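Long-range contact in ATP-dependent DNA helicase PIF1 (Candida albicans, PDB 7OTJ), which probably couples ATP hydrolysis to 5'-3' unwinding of DNA, including G-quadruplexes, in the maintenance of nuclear and mitochondrial genomes: residues A[3-15]-A[180-192]. Numbering follows the deposited sequence.
Sequences ILSNEQEYVLKQV and IQRTITLKEIFRQ. With ADP (adenosine-5'-diphosphate), chain E; ALF (tetrafluoroaluminate ion), chain F.
Val11 and Ile184 form the apolar centre where helix 6-15 packs on strand 182-186, running nearly antiparallel to it (159°). Their CG2 methyls lie 3.6 Å apart as the two side chains run alongside one another head to tail. Ile184 CD1 touches both Gln14 CG and Tyr10 CE2, meeting the ring obliquely, while Gln14 CG lies over a face of that ring. Leu186 lies across Gln8 and sets CD2 against Glu7 CB. The straight chain of Arg182 carries NH2 to the edge of the Tyr10 ring, whose plane is almost perpendicular to the guanidinium.

Polar contacts gather at the helix start. Lys187 N donates to Glu7 OE1 (3.0 Å, 168°), on the syn side but 27° out of the carboxylate plane; Glu7 OE2 reaches Lys187 NZ in a long salt bridge. Ser5 and Gln8 make a capping box: Gln8 N donates to Ser5 OG, and Ser5 N to Gln8 OE1.

The same Gln8 OE1 accepts from adenine N6 of ADP at 2.8 Å, and Gln8 NE2 bonds weakly to N7, so the amide reads the base edge much as a Q-motif glutamine does. Phe190 stacks one face on the adenine, with ADP C6 over the ring centre, while Ser5 CB lies at its edge. Arg191 NH1 donates to tetrafluoroaluminate F2 at 2.7 Å, contacting the mimic of the transferred phosphate.

Strand 182-186 is an outermost strand of the parallel P-loop NTPase sheet, hydrogen-bonded to strand 21-25, and Val11 also packs on Tyr23 of that strand and Leu34 of helix 31-45.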
ATOM      1  N   ILE A   3       9.341  16.949  14.274  1.00 86.37           N
ATOM      2  CA  ILE A   3       8.473  17.649  15.217  1.00 70.14           C
ATOM      3  C   ILE A   3       7.087  17.797  14.600  1.00 66.44           C
ATOM      4  O   ILE A   3       6.948  18.279  13.471  1.00 63.16           O
ATOM      5  CB  ILE A   3       9.062  19.021  15.584  1.00 76.16           C
ATOM      6  CG1 ILE A   3      10.413  18.856  16.289  1.00 76.26           C
ATOM      7  CG2 ILE A   3       8.080  19.815  16.438  1.00 61.56           C
ATOM      8  CD1 ILE A   3      10.359  17.986  17.529  1.00 81.58           C
ATOM      9  N   LEU A   4       6.057  17.402  15.342  1.00 68.81           N
ATOM     10  CA  LEU A   4       4.694  17.546  14.841  1.00 63.88           C
ATOM     11  C   LEU A   4       4.270  19.010  14.860  1.00 60.08           C
ATOM     12  O   LEU A   4       4.540  19.737  15.821  1.00 65.21           O
ATOM     13  CB  LEU A   4       3.724  16.698  15.665  1.00 52.69           C
ATOM     14  CG  LEU A   4       3.860  15.184  15.483  1.00 50.49           C
ATOM     15  CD1 LEU A   4       2.841  14.434  16.327  1.00 57.33           C
ATOM     16  CD2 LEU A   4       3.717  14.814  14.019  1.00 51.30           C
ATOM     17  N   SER A   5       3.645  19.456  13.773  1.00 57.21           N
ATOM     18  CA  SER A   5       3.062  20.788  13.735  1.00 60.92           C
ATOM     19  C   SER A   5       1.938  20.913  14.763  1.00 59.99           C
ATOM     20  O   SER A   5       1.455  19.929  15.328  1.00 57.63           O
ATOM     21  CB  SER A   5       2.519  21.091  12.343  1.00 58.93           C
ATOM     22  OG  SER A   5       1.421  20.244  12.055  1.00 60.44           O
ATOM     23  N   ASN A   6       1.493  22.156  14.974  1.00 63.45           N
ATOM     24  CA  ASN A   6       0.363  22.389  15.867  1.00 56.69           C
ATOM     25  C   ASN A   6      -0.926  21.808  15.299  1.00 63.57           C
ATOM     26  O   ASN A   6      -1.818  21.423  16.061  1.00 73.40           O
ATOM     27  CB  ASN A   6       0.193  23.883  16.134  1.00 52.96           C
ATOM     28  CG  ASN A   6       1.403  24.493  16.812  1.00 62.48           C
ATOM     29  OD1 ASN A   6       2.134  23.814  17.534  1.00 62.25           O
ATOM     30  ND2 ASN A   6       1.621  25.784  16.584  1.00 71.15           N
ATOM     31  N   GLU A   7      -1.044  21.738  13.972  1.00 67.88           N
ATOM     32  CA  GLU A   7      -2.183  21.041  13.384  1.00 63.11           C
ATOM     33  C   GLU A   7      -2.089  19.541  13.627  1.00 62.33           C
ATOM     34  O   GLU A   7      -3.084  18.903  13.990  1.00 54.08           O
ATOM     35  CB  GLU A   7      -2.271  21.335  11.888  1.00 65.19           C
ATOM     36  CG  GLU A   7      -2.781  22.721  11.555  1.00 67.79           C
ATOM     37  CD  GLU A   7      -3.029  22.898  10.069  1.00 78.67           C
ATOM     38  OE1 GLU A   7      -2.279  22.303   9.260  1.00 62.60           O
ATOM     39  OE2 GLU A   7      -3.977  23.628   9.708  1.00 81.21           O
ATOM     40  N   GLN A   8      -0.904  18.959  13.423  1.00 63.14           N
ATOM     41  CA  GLN A   8      -0.725  17.533  13.677  1.00 56.54           C
ATOM     42  C   GLN A   8      -0.941  17.203  15.146  1.00 58.77           C
ATOM     43  O   GLN A   8      -1.556  16.183  15.475  1.00 58.32           O
ATOM     44  CB  GLN A   8       0.663  17.085  13.224  1.00 63.46           C
ATOM     45  CG  GLN A   8       0.818  16.968  11.708  1.00 53.26           C
ATOM     46  CD  GLN A   8       2.253  16.685  11.293  1.00 54.21           C
ATOM     47  OE1 GLN A   8       3.196  17.258  11.840  1.00 54.20           O
ATOM     48  NE2 GLN A   8       2.422  15.795  10.324  1.00 50.96           N
ATOM     49  N   GLU A   9      -0.437  18.052  16.046  1.00 66.71           N
ATOM     50  CA  GLU A   9      -0.653  17.825  17.472  1.00 58.09           C
ATOM     51  C   GLU A   9      -2.135  17.898  17.827  1.00 61.29           C
ATOM     52  O   GLU A   9      -2.615  17.133  18.673  1.00 69.13           O
ATOM     53  CB  GLU A   9       0.138  18.843  18.298  1.00 58.55           C
ATOM     54  CG  GLU A   9       1.649  18.619  18.326  1.00 59.90           C
ATOM     55  CD  GLU A   9       2.051  17.437  19.187  1.00 68.82           C
ATOM     56  OE1 GLU A   9       1.223  16.989  20.011  1.00 78.88           O
ATOM     57  OE2 GLU A   9       3.194  16.952  19.041  1.00 61.05           O
ATOM     58  N   TYR A  10      -2.877  18.810  17.192  1.00 58.49           N
ATOM     59  CA  TYR A  10      -4.295  18.951  17.512  1.00 58.01           C
ATOM     60  C   TYR A  10      -5.079  17.702  17.131  1.00 55.10           C
ATOM     61  O   TYR A  10      -5.952  17.258  17.885  1.00 67.96           O
ATOM     62  CB  TYR A  10      -4.870  20.185  16.817  1.00 55.03           C
ATOM     63  CG  TYR A  10      -6.357  20.362  17.019  1.00 63.11           C
ATOM     64  CD1 TYR A  10      -6.858  20.945  18.177  1.00 54.89           C
ATOM     65  CD2 TYR A  10      -7.260  19.949  16.048  1.00 57.37           C
ATOM     66  CE1 TYR A  10      -8.215  21.110  18.361  1.00 64.79           C
ATOM     67  CE2 TYR A  10      -8.619  20.109  16.226  1.00 65.02           C
ATOM     68  CZ  TYR A  10      -9.092  20.688  17.384  1.00 73.74           C
ATOM     69  OH  TYR A  10     -10.448  20.847  17.559  1.00 84.32           O
ATOM     70  N   VAL A  11      -4.778  17.122  15.967  1.00 57.63           N
ATOM     71  CA  VAL A  11      -5.400  15.863  15.560  1.00 52.57           C
ATOM     72  C   VAL A  11      -5.060  14.764  16.556  1.00 56.13           C
ATOM     73  O   VAL A  11      -5.940  14.034  17.029  1.00 60.11           O
ATOM     74  CB  VAL A  11      -4.957  15.484  14.134  1.00 48.66           C
ATOM     75  CG1 VAL A  11      -5.623  14.186  13.680  1.00 40.54           C
ATOM     76  CG2 VAL A  11      -5.234  16.621  13.162  1.00 43.59           C
ATOM     77  N   LEU A  12      -3.768  14.612  16.863  1.00 55.04           N
ATOM     78  CA  LEU A  12      -3.345  13.626  17.850  1.00 55.05           C
ATOM     79  C   LEU A  12      -4.092  13.801  19.165  1.00 53.03           C
ATOM     80  O   LEU A  12      -4.526  12.817  19.775  1.00 50.85           O
ATOM     81  CB  LEU A  12      -1.836  13.738  18.069  1.00 47.88           C
ATOM     82  CG  LEU A  12      -1.245  12.904  19.204  1.00 52.77           C
ATOM     83  CD1 LEU A  12      -1.408  11.421  18.921  1.00 63.63           C
ATOM     84  CD2 LEU A  12       0.213  13.249  19.405  1.00 58.74           C
ATOM     85  N   LYS A  13      -4.275  15.053  19.599  1.00 57.56           N
ATOM     86  CA  LYS A  13      -5.019  15.334  20.825  1.00 52.61           C
ATOM     87  C   LYS A  13      -6.447  14.813  20.742  1.00 56.52           C
ATOM     88  O   LYS A  13      -6.959  14.225  21.702  1.00 56.42           O
ATOM     89  CB  LYS A  13      -5.018  16.838  21.098  1.00 56.99           C
ATOM     90  CG  LYS A  13      -5.890  17.283  22.268  1.00 51.40           C
ATOM     91  CD  LYS A  13      -5.922  18.808  22.371  1.00 59.68           C
ATOM     92  CE  LYS A  13      -6.907  19.293  23.425  1.00 74.22           C
ATOM     93  NZ  LYS A  13      -6.502  18.885  24.796  1.00 61.71           N
ATOM     94  N   GLN A  14      -7.107  15.024  19.601  1.00 59.98           N
ATOM     95  CA  GLN A  14      -8.479  14.557  19.445  1.00 56.19           C
ATOM     96  C   GLN A  14      -8.548  13.037  19.434  1.00 50.70           C
ATOM     97  O   GLN A  14      -9.424  12.445  20.076  1.00 58.44           O
ATOM     98  CB  GLN A  14      -9.079  15.123  18.158  1.00 60.40           C
ATOM     99  CG  GLN A  14      -9.020  16.633  18.060  1.00 54.64           C
ATOM    100  CD  GLN A  14      -9.849  17.301  19.126  1.00 63.60           C
ATOM    101  OE1 GLN A  14     -10.934  16.831  19.466  1.00 62.99           O
ATOM    102  NE2 GLN A  14      -9.340  18.399  19.671  1.00 80.06           N
ATOM    103  N   VAL A  15      -7.626  12.388  18.720  1.00 46.72           N
ATOM    104  CA  VAL A  15      -7.639  10.931  18.652  1.00 43.25           C
ATOM    105  C   VAL A  15      -7.452  10.331  20.040  1.00 54.92           C
ATOM    106  O   VAL A  15      -8.147   9.381  20.416  1.00 50.33           O
ATOM    107  CB  VAL A  15      -6.576  10.429  17.661  1.00 50.48           C
ATOM    108  CG1 VAL A  15      -6.531   8.912  17.655  1.00 41.32           C
ATOM    109  CG2 VAL A  15      -6.874  10.963  16.261  1.00 42.17           C
ATOM    110  N   ILE A 180     -18.155   8.473  12.162  1.00 47.64           N
ATOM    111  CA  ILE A 180     -17.265   9.632  12.101  1.00 42.95           C
ATOM    112  C   ILE A 180     -17.932  10.803  12.804  1.00 43.00           C
ATOM    113  O   ILE A 180     -19.030  11.231  12.432  1.00 50.66           O
ATOM    114  CB  ILE A 180     -16.918   9.973  10.644  1.00 48.52           C
ATOM    115  CG1 ILE A 180     -16.150   8.825   9.996  1.00 42.86           C
ATOM    116  CG2 ILE A 180     -16.125  11.274  10.556  1.00 41.14           C
ATOM    117  CD1 ILE A 180     -14.863   8.483  10.707  1.00 45.61           C
ATOM    118  N   GLN A 181     -17.292  11.304  13.855  1.00 47.63           N
ATOM    119  CA  GLN A 181     -17.855  12.396  14.633  1.00 50.15           C
ATOM    120  C   GLN A 181     -17.238  13.748  14.309  1.00 47.47           C
ATOM    121  O   GLN A 181     -17.838  14.780  14.627  1.00 54.18           O
ATOM    122  CB  GLN A 181     -17.691  12.115  16.130  1.00 45.03           C
ATOM    123  CG  GLN A 181     -18.186  10.744  16.543  1.00 45.81           C
ATOM    124  CD  GLN A 181     -18.000  10.498  18.022  1.00 59.27           C
ATOM    125  OE1 GLN A 181     -17.012   9.893  18.446  1.00 49.72           O
ATOM    126  NE2 GLN A 181     -18.947  10.981  18.823  1.00 50.38           N
ATOM    127  N   ARG A 182     -16.062  13.768  13.693  1.00 49.77           N
ATOM    128  CA  ARG A 182     -15.342  15.009  13.475  1.00 46.58           C
ATOM    129  C   ARG A 182     -14.439  14.822  12.269  1.00 47.48           C
ATOM    130  O   ARG A 182     -13.943  13.723  12.012  1.00 45.10           O
ATOM    131  CB  ARG A 182     -14.523  15.407  14.712  1.00 50.73           C
ATOM    132  CG  ARG A 182     -14.227  16.895  14.817  1.00 68.23           C
ATOM    133  CD  ARG A 182     -12.988  17.172  15.669  1.00 64.11           C
ATOM    134  NE  ARG A 182     -12.897  18.567  16.088  1.00 63.46           N
ATOM    135  CZ  ARG A 182     -12.608  19.583  15.284  1.00 77.13           C
ATOM    136  NH1 ARG A 182     -12.401  19.404  13.988  1.00 67.85           N
ATOM    137  NH2 ARG A 182     -12.534  20.810  15.790  1.00 89.29           N
ATOM    138  N   THR A 183     -14.276  15.893  11.503  1.00 54.43           N
ATOM    139  CA  THR A 183     -13.355  15.922  10.378  1.00 42.06           C
ATOM    140  C   THR A 183     -12.375  17.064  10.581  1.00 45.53           C
ATOM    141  O   THR A 183     -12.785  18.208  10.802  1.00 48.43           O
ATOM    142  CB  THR A 183     -14.102  16.069   9.050  1.00 48.69           C
ATOM    143  OG1 THR A 183     -14.991  14.957   8.883  1.00 48.66           O
ATOM    144  CG2 THR A 183     -13.117  16.102   7.873  1.00 51.39           C
ATOM    145  N   ILE A 184     -11.083  16.755  10.502  1.00 49.04           N
ATOM    146  CA  ILE A 184     -10.021  17.736  10.674  1.00 49.09           C
ATOM    147  C   ILE A 184      -9.167  17.725   9.416  1.00 46.95           C
ATOM    148  O   ILE A 184      -8.885  16.660   8.858  1.00 46.86           O
ATOM    149  CB  ILE A 184      -9.160  17.445  11.921  1.00 46.05           C
ATOM    150  CG1 ILE A 184     -10.044  17.283  13.159  1.00 46.95           C
ATOM    151  CG2 ILE A 184      -8.149  18.554  12.140  1.00 42.91           C
ATOM    152  CD1 ILE A 184      -9.295  16.811  14.388  1.00 50.10           C
ATOM    153  N   THR A 185      -8.775  18.912   8.962  1.00 52.29           N
ATOM    154  CA  THR A 185      -8.027  19.079   7.723  1.00 47.77           C
ATOM    155  C   THR A 185      -6.641  19.624   8.035  1.00 51.57           C
ATOM    156  O   THR A 185      -6.513  20.717   8.599  1.00 53.57           O
ATOM    157  CB  THR A 185      -8.769  20.006   6.759  1.00 55.71           C
ATOM    158  OG1 THR A 185     -10.018  19.401   6.392  1.00 50.25           O
ATOM    159  CG2 THR A 185      -7.926  20.266   5.497  1.00 42.43           C
ATOM    160  N   LEU A 186      -5.614  18.844   7.709  1.00 45.26           N
ATOM    161  CA  LEU A 186      -4.245  19.342   7.695  1.00 51.13           C
ATOM    162  C   LEU A 186      -4.011  20.174   6.437  1.00 57.97           C
ATOM    163  O   LEU A 186      -4.413  19.785   5.337  1.00 53.85           O
ATOM    164  CB  LEU A 186      -3.257  18.178   7.745  1.00 47.02           C
ATOM    165  CG  LEU A 186      -3.180  17.340   9.016  1.00 50.13           C
ATOM    166  CD1 LEU A 186      -2.124  16.257   8.865  1.00 44.99           C
ATOM    167  CD2 LEU A 186      -2.866  18.225  10.205  1.00 52.74           C
ATOM    168  N   LYS A 187      -3.328  21.312   6.589  1.00 55.78           N
ATOM    169  CA  LYS A 187      -3.192  22.255   5.486  1.00 50.53           C
ATOM    170  C   LYS A 187      -1.766  22.472   4.999  1.00 45.52           C
ATOM    171  O   LYS A 187      -1.594  22.913   3.858  1.00 61.87           O
ATOM    172  CB  LYS A 187      -3.787  23.621   5.865  1.00 51.10           C
ATOM    173  CG  LYS A 187      -5.312  23.674   5.820  1.00 58.36           C
ATOM    174  CD  LYS A 187      -5.874  24.380   7.049  1.00 72.92           C
ATOM    175  CE  LYS A 187      -5.314  25.790   7.196  1.00 75.43           C
ATOM    176  NZ  LYS A 187      -5.889  26.504   8.373  1.00 81.28           N
ATOM    177  N   GLU A 188      -0.747  22.170   5.801  1.00 52.41           N
ATOM    178  CA  GLU A 188       0.635  22.458   5.435  1.00 52.88           C
ATOM    179  C   GLU A 188       1.249  21.265   4.705  1.00 52.58           C
ATOM    180  O   GLU A 188       1.362  20.172   5.273  1.00 44.52           O
ATOM    181  CB  GLU A 188       1.451  22.804   6.679  1.00 46.01           C
ATOM    182  CG  GLU A 188       2.925  23.046   6.417  1.00 59.42           C
ATOM    183  CD  GLU A 188       3.715  23.261   7.696  1.00 68.64           C
ATOM    184  OE1 GLU A 188       4.855  23.766   7.612  1.00 77.36           O
ATOM    185  OE2 GLU A 188       3.199  22.922   8.784  1.00 66.32           O
ATOM    186  N   ILE A 189       1.693  21.491   3.471  1.00 50.80           N
ATOM    187  CA  ILE A 189       2.268  20.438   2.640  1.00 41.31           C
ATOM    188  C   ILE A 189       3.768  20.374   2.912  1.00 41.96           C
ATOM    189  O   ILE A 189       4.470  21.382   2.794  1.00 53.36           O
ATOM    190  CB  ILE A 189       1.973  20.691   1.153  1.00 41.82           C
ATOM    191  CG1 ILE A 189       0.498  20.423   0.864  1.00 40.53           C
ATOM    192  CG2 ILE A 189       2.862  19.838   0.248  1.00 43.93           C
ATOM    193  CD1 ILE A 189       0.091  20.721  -0.547  1.00 40.66           C
ATOM    194  N   PHE A 190       4.248  19.197   3.320  1.00 42.91           N
ATOM    195  CA  PHE A 190       5.650  18.972   3.651  1.00 42.29           C
ATOM    196  C   PHE A 190       6.450  18.346   2.517  1.00 48.87           C
ATOM    197  O   PHE A 190       7.632  18.671   2.353  1.00 52.86           O
ATOM    198  CB  PHE A 190       5.768  18.074   4.891  1.00 51.58           C
ATOM    199  CG  PHE A 190       5.284  18.719   6.165  1.00 53.15           C
ATOM    200  CD1 PHE A 190       6.039  19.692   6.799  1.00 56.28           C
ATOM    201  CD2 PHE A 190       4.079  18.339   6.734  1.00 58.09           C
ATOM    202  CE1 PHE A 190       5.596  20.286   7.969  1.00 53.12           C
ATOM    203  CE2 PHE A 190       3.632  18.924   7.906  1.00 59.85           C
ATOM    204  CZ  PHE A 190       4.390  19.899   8.523  1.00 58.31           C
ATOM    205  N   ARG A 191       5.850  17.426   1.751  1.00 42.90           N
ATOM    206  CA  ARG A 191       6.621  16.657   0.773  1.00 46.93           C
ATOM    207  C   ARG A 191       7.293  17.554  -0.269  1.00 48.13           C
ATOM    208  O   ARG A 191       8.447  17.317  -0.649  1.00 48.73           O
ATOM    209  CB  ARG A 191       5.726  15.618   0.094  1.00 41.76           C
ATOM    210  CG  ARG A 191       6.469  14.758  -0.913  1.00 43.01           C
ATOM    211  CD  ARG A 191       5.594  13.668  -1.504  1.00 48.78           C
ATOM    212  NE  ARG A 191       5.126  12.707  -0.507  1.00 41.79           N
ATOM    213  CZ  ARG A 191       3.856  12.365  -0.335  1.00 44.19           C
ATOM    214  NH1 ARG A 191       2.891  12.891  -1.071  1.00 43.97           N
ATOM    215  NH2 ARG A 191       3.546  11.464   0.590  1.00 46.08           N
ATOM    216  N   GLN A 192       6.593  18.578  -0.755  1.00 42.73           N
ATOM    217  CA  GLN A 192       7.151  19.485  -1.751  1.00 43.76           C
ATOM    218  C   GLN A 192       7.391  20.885  -1.183  1.00 55.10           C
ATOM    219  O   GLN A 192       7.433  21.864  -1.934  1.00 60.21           O
ATOM    220  CB  GLN A 192       6.242  19.557  -2.981  1.00 41.95           C
ATOM    221  CG  GLN A 192       5.913  18.211  -3.634  1.00 41.08           C
ATOM    222  CD  GLN A 192       4.733  17.494  -2.984  1.00 45.11           C
ATOM    223  OE1 GLN A 192       4.114  18.012  -2.057  1.00 47.33           O
ATOM    224  NE2 GLN A 192       4.421  16.299  -3.471  1.00 40.33           N
TER
HETATM  225  PB  ADP E1001       0.681  12.084   3.678  1.00 50.80           P
HETATM  226  O1B ADP E1001      -0.360  13.130   4.031  1.00 37.19           O
HETATM  227  O2B ADP E1001       0.494  10.738   4.342  1.00 48.97           O
HETATM  228  O3B ADP E1001       1.008  12.016   2.208  1.00 46.82           O
HETATM  229  PA  ADP E1001       3.315  11.722   4.710  1.00 47.13           P
HETATM  230  O1A ADP E1001       3.118  11.313   6.148  1.00 53.74           O
HETATM  231  O2A ADP E1001       3.607  10.680   3.661  1.00 40.19           O
HETATM  232  O3A ADP E1001       2.058  12.650   4.299  1.00 41.14           O
HETATM  233  O5' ADP E1001       4.486  12.816   4.631  1.00 51.02           O
HETATM  234  C5' ADP E1001       5.188  13.024   3.411  1.00 47.75           C
HETATM  235  C4' ADP E1001       6.549  13.609   3.733  1.00 48.38           C
HETATM  236  O4' ADP E1001       6.392  14.748   4.579  1.00 46.29           O
HETATM  237  C3' ADP E1001       7.393  12.598   4.486  1.00 52.03           C
HETATM  238  O3' ADP E1001       8.621  12.411   3.782  1.00 62.86           O
HETATM  239  C2' ADP E1001       7.675  13.218   5.839  1.00 51.97           C
HETATM  240  O2' ADP E1001       9.048  13.040   6.201  1.00 66.94           O
HETATM  241  C1' ADP E1001       7.333  14.686   5.651  1.00 50.08           C
HETATM  242  N9  ADP E1001       6.706  15.235   6.871  1.00 56.31           N
HETATM  243  C8  ADP E1001       5.522  14.852   7.380  1.00 54.86           C
HETATM  244  N7  ADP E1001       5.230  15.554   8.504  1.00 53.65           N
HETATM  245  C5  ADP E1001       6.247  16.403   8.727  1.00 57.63           C
HETATM  246  C6  ADP E1001       6.581  17.433   9.739  1.00 65.27           C
HETATM  247  N6  ADP E1001       5.743  17.694  10.773  1.00 59.05           N
HETATM  248  N1  ADP E1001       7.752  18.096   9.601  1.00 64.03           N
HETATM  249  C2  ADP E1001       8.591  17.843   8.578  1.00 48.71           C
HETATM  250  N3  ADP E1001       8.351  16.928   7.626  1.00 49.66           N
HETATM  251  C4  ADP E1001       7.220  16.188   7.645  1.00 58.98           C
HETATM  252 AL   ALF F1002      -0.157  10.768   0.776  1.00 47.52          AL
HETATM  253  F1  ALF F1002      -0.741   9.502   1.884  1.00 46.36           F
HETATM  254  F2  ALF F1002       0.445  12.033  -0.333  1.00 48.45           F
HETATM  255  F3  ALF F1002      -1.626  11.710   1.154  1.00 39.66           F
HETATM  256  F4  ALF F1002       1.355   9.874   0.451  1.00 43.25           F
HETATM  257  O   HOH W   1      -1.439   9.409  -0.766  1.00 42.46           O